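Local coordinates for (R)-specific secondary-alkylsulfatase (PDB 4AXH), which hydrolyses (R)-secondary-alkyl sulfates to (S)-alcohols and sulfate with strict inversion of configuration, using a pair of zinc ions, at residues A[145-150]-A[352-357]. Numbering follows the deposited sequence.
Sequences VLIDTL and IQQHNW. With ZN (zinc ion), chain C.
In the second shell of the dinuclear zinc site of the metallo-beta-lactamase fold, Gln354, in the loop after strand 350-352 of one beta sheet, reaches Ile147 and Asp148 where strand 144-147 of the other ends. One amide nitrogen does the work. Gln354 NE2 donates to Asp148 OD2 at 3.0 Å, fairly straight (161° at the hydrogen) and within the amide plane, although it meets the oxygen from above the carboxylate, whose plane is turned 58° from the amide. The second bond, from Gln354 NE2 to Ile147 O at 3.0 Å, is more bent (137°), with the donor above the carbonyl plane. The Ile147 side chain lies obliquely against the amide end of Gln354. A bend at chi2 swings Gln354 CD and the amide round toward Ile147 O and Asp148 OD2. Sheet joins sheet here, as in the αβ/βα sandwich of this superfamily: the same loop supplies His355, whose NE2 binds a zinc ion at 2.0 Å with Asp183, His184 and Asp310. Thr136 and Asn307 hydrogen-bond Gln354 OE1, so both ends of the buried amide are engaged. Asp148 OD2 also pairs with Ser178 and with His184 ND1, which probably helps to orient this zinc ligand.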
ATOM      1  N   VAL A 145     -34.968   2.765 -15.411  1.00 38.08           N
ATOM      2  CA  VAL A 145     -33.905   3.126 -14.482  1.00 36.37           C
ATOM      3  C   VAL A 145     -32.866   2.054 -14.565  1.00 37.78           C
ATOM      4  O   VAL A 145     -33.164   0.867 -14.444  1.00 37.20           O
ATOM      5  CB  VAL A 145     -34.305   3.605 -13.065  1.00 39.54           C
ATOM      6  CG1 VAL A 145     -35.461   2.803 -12.516  1.00 40.50           C
ATOM      7  CG2 VAL A 145     -33.121   3.632 -12.100  1.00 37.98           C
ATOM      8  N   LEU A 146     -31.670   2.478 -14.946  1.00 32.17           N
ATOM      9  CA  LEU A 146     -30.549   1.602 -15.196  1.00 29.50           C
ATOM     10  C   LEU A 146     -29.509   1.683 -14.108  1.00 35.99           C
ATOM     11  O   LEU A 146     -29.178   2.760 -13.610  1.00 35.67           O
ATOM     12  CB  LEU A 146     -29.923   2.018 -16.520  1.00 27.31           C
ATOM     13  CG  LEU A 146     -30.220   1.232 -17.748  1.00 29.40           C
ATOM     14  CD1 LEU A 146     -31.690   1.149 -18.032  1.00 29.17           C
ATOM     15  CD2 LEU A 146     -29.506   1.842 -18.915  1.00 29.73           C
ATOM     16  N   ILE A 147     -28.982   0.535 -13.736  1.00 34.25           N
ATOM     17  CA  ILE A 147     -27.844   0.499 -12.823  1.00 32.83           C
ATOM     18  C   ILE A 147     -26.709  -0.076 -13.631  1.00 32.04           C
ATOM     19  O   ILE A 147     -26.794  -1.209 -14.095  1.00 29.10           O
ATOM     20  CB  ILE A 147     -28.015   0.042 -11.325  1.00 35.40           C
ATOM     21  CG1 ILE A 147     -26.836  -0.773 -10.816  1.00 35.89           C
ATOM     22  CG2 ILE A 147     -29.378  -0.580 -10.957  1.00 34.13           C
ATOM     23  CD1 ILE A 147     -25.725   0.059 -10.365  1.00 43.74           C
ATOM     24  N   ASP A 148     -25.760   0.820 -13.964  1.00 27.39           N
ATOM     25  CA  ASP A 148     -24.572   0.668 -14.788  1.00 26.06           C
ATOM     26  C   ASP A 148     -24.822   0.671 -16.284  1.00 31.95           C
ATOM     27  O   ASP A 148     -25.952   0.434 -16.751  1.00 29.85           O
ATOM     28  CB  ASP A 148     -23.604  -0.409 -14.282  1.00 27.41           C
ATOM     29  CG  ASP A 148     -23.049  -0.070 -12.920  1.00 28.57           C
ATOM     30  OD1 ASP A 148     -23.119   1.111 -12.532  1.00 26.09           O
ATOM     31  OD2 ASP A 148     -22.577  -0.989 -12.227  1.00 31.41           O
ATOM     32  N   THR A 149     -23.759   0.997 -17.051  1.00 30.66           N
ATOM     33  CA  THR A 149     -23.847   1.159 -18.500  1.00 31.05           C
ATOM     34  C   THR A 149     -22.814   0.319 -19.279  1.00 36.08           C
ATOM     35  O   THR A 149     -22.465   0.663 -20.417  1.00 35.78           O
ATOM     36  CB  THR A 149     -23.687   2.650 -18.803  1.00 34.01           C
ATOM     37  OG1 THR A 149     -22.373   3.023 -18.413  1.00 33.09           O
ATOM     38  CG2 THR A 149     -24.709   3.528 -18.078  1.00 27.30           C
ATOM     39  N   LEU A 150     -22.327  -0.783 -18.660  1.00 30.72           N
ATOM     40  CA  LEU A 150     -21.312  -1.685 -19.205  1.00 28.06           C
ATOM     41  C   LEU A 150     -19.963  -0.943 -19.500  1.00 32.31           C
ATOM     42  O   LEU A 150     -19.810   0.224 -19.119  1.00 32.23           O
ATOM     43  CB  LEU A 150     -21.843  -2.494 -20.409  1.00 27.15           C
ATOM     44  CG  LEU A 150     -23.191  -3.248 -20.279  1.00 29.57           C
ATOM     45  CD1 LEU A 150     -23.517  -3.999 -21.555  1.00 27.59           C
ATOM     46  CD2 LEU A 150     -23.191  -4.220 -19.113  1.00 25.27           C
ATOM     47  N   ILE A 352     -28.589  -9.300  -6.165  1.00 33.22           N
ATOM     48  CA  ILE A 352     -28.077  -9.158  -7.541  1.00 32.89           C
ATOM     49  C   ILE A 352     -26.720  -8.436  -7.560  1.00 36.04           C
ATOM     50  O   ILE A 352     -26.348  -7.772  -6.594  1.00 34.42           O
ATOM     51  CB  ILE A 352     -29.089  -8.631  -8.592  1.00 34.92           C
ATOM     52  CG1 ILE A 352     -29.486  -7.176  -8.316  1.00 33.51           C
ATOM     53  CG2 ILE A 352     -30.313  -9.589  -8.722  1.00 36.51           C
ATOM     54  CD1 ILE A 352     -30.041  -6.464  -9.471  1.00 25.45           C
ATOM     55  N   GLN A 353     -25.957  -8.620  -8.622  1.00 34.19           N
ATOM     56  CA  GLN A 353     -24.629  -8.013  -8.716  1.00 34.58           C
ATOM     57  C   GLN A 353     -24.353  -7.444 -10.099  1.00 33.72           C
ATOM     58  O   GLN A 353     -25.152  -7.649 -11.017  1.00 34.12           O
ATOM     59  CB  GLN A 353     -23.563  -9.059  -8.370  1.00 37.12           C
ATOM     60  CG  GLN A 353     -23.557  -9.504  -6.934  1.00 41.23           C
ATOM     61  CD  GLN A 353     -23.351 -10.963  -6.862  1.00 56.12           C
ATOM     62  OE1 GLN A 353     -23.719 -11.713  -7.759  1.00 50.90           O
ATOM     63  NE2 GLN A 353     -22.771 -11.383  -5.772  1.00 62.58           N
ATOM     64  N   GLN A 354     -23.216  -6.753 -10.243  1.00 27.22           N
ATOM     65  CA  GLN A 354     -22.831  -6.161 -11.518  1.00 27.04           C
ATOM     66  C   GLN A 354     -21.776  -7.014 -12.259  1.00 32.14           C
ATOM     67  O   GLN A 354     -21.241  -6.635 -13.303  1.00 32.89           O
ATOM     68  CB  GLN A 354     -22.469  -4.676 -11.350  1.00 28.10           C
ATOM     69  CG  GLN A 354     -23.611  -3.842 -10.734  1.00 20.15           C
ATOM     70  CD  GLN A 354     -24.823  -3.796 -11.650  1.00 35.58           C
ATOM     71  OE1 GLN A 354     -25.781  -4.562 -11.529  1.00 30.46           O
ATOM     72  NE2 GLN A 354     -24.802  -2.895 -12.599  1.00 33.74           N
ATOM     73  N   HIS A 355     -21.530  -8.194 -11.720  1.00 26.84           N
ATOM     74  CA  HIS A 355     -20.741  -9.250 -12.307  1.00 26.46           C
ATOM     75  C   HIS A 355     -21.424 -10.484 -11.830  1.00 33.19           C
ATOM     76  O   HIS A 355     -21.801 -10.539 -10.658  1.00 33.00           O
ATOM     77  CB  HIS A 355     -19.290  -9.247 -11.819  1.00 27.01           C
ATOM     78  CG  HIS A 355     -18.474  -8.156 -12.404  1.00 29.49           C
ATOM     79  ND1 HIS A 355     -18.168  -8.136 -13.736  1.00 31.07           N
ATOM     80  CD2 HIS A 355     -17.950  -7.066 -11.809  1.00 30.30           C
ATOM     81  CE1 HIS A 355     -17.457  -7.041 -13.914  1.00 30.30           C
ATOM     82  NE2 HIS A 355     -17.300  -6.368 -12.777  1.00 30.15           N
ATOM     83  N   ASN A 356     -21.626 -11.468 -12.728  1.00 31.31           N
ATOM     84  CA  ASN A 356     -22.222 -12.780 -12.427  1.00 30.77           C
ATOM     85  C   ASN A 356     -23.702 -12.839 -12.044  1.00 34.41           C
ATOM     86  O   ASN A 356     -24.415 -11.847 -12.127  1.00 35.18           O
ATOM     87  CB  ASN A 356     -21.371 -13.581 -11.450  1.00 28.15           C
ATOM     88  CG  ASN A 356     -19.899 -13.498 -11.728  1.00 36.71           C
ATOM     89  OD1 ASN A 356     -19.169 -12.800 -11.034  1.00 19.86           O
ATOM     90  ND2 ASN A 356     -19.434 -14.220 -12.730  1.00 35.18           N
ATOM     91  N   TRP A 357     -24.140 -14.027 -11.636  1.00 29.17           N
ATOM     92  CA  TRP A 357     -25.513 -14.438 -11.359  1.00 28.09           C
ATOM     93  C   TRP A 357     -26.047 -14.008  -9.993  1.00 32.31           C
ATOM     94  O   TRP A 357     -25.260 -13.812  -9.042  1.00 30.93           O
ATOM     95  CB  TRP A 357     -25.655 -15.980 -11.535  1.00 25.68           C
ATOM     96  CG  TRP A 357     -24.581 -16.730 -10.836  1.00 25.98           C
ATOM     97  CD1 TRP A 357     -24.559 -17.125  -9.540  1.00 28.23           C
ATOM     98  CD2 TRP A 357     -23.264 -16.957 -11.349  1.00 25.96           C
ATOM     99  NE1 TRP A 357     -23.332 -17.667  -9.236  1.00 27.28           N
ATOM    100  CE2 TRP A 357     -22.513 -17.562 -10.321  1.00 29.44           C
ATOM    101  CE3 TRP A 357     -22.637 -16.694 -12.590  1.00 26.74           C
ATOM    102  CZ2 TRP A 357     -21.171 -17.956 -10.502  1.00 29.19           C
ATOM    103  CZ3 TRP A 357     -21.301 -17.042 -12.755  1.00 27.54           C
ATOM    104  CH2 TRP A 357     -20.584 -17.674 -11.727  1.00 28.21           C
TER
HETATM  105 ZN    ZN C 700     -16.930  -4.462 -12.400  1.00 33.36          ZN
HETATM  106  O   HOH W   1     -15.159  -3.402 -11.959  1.00 31.68           O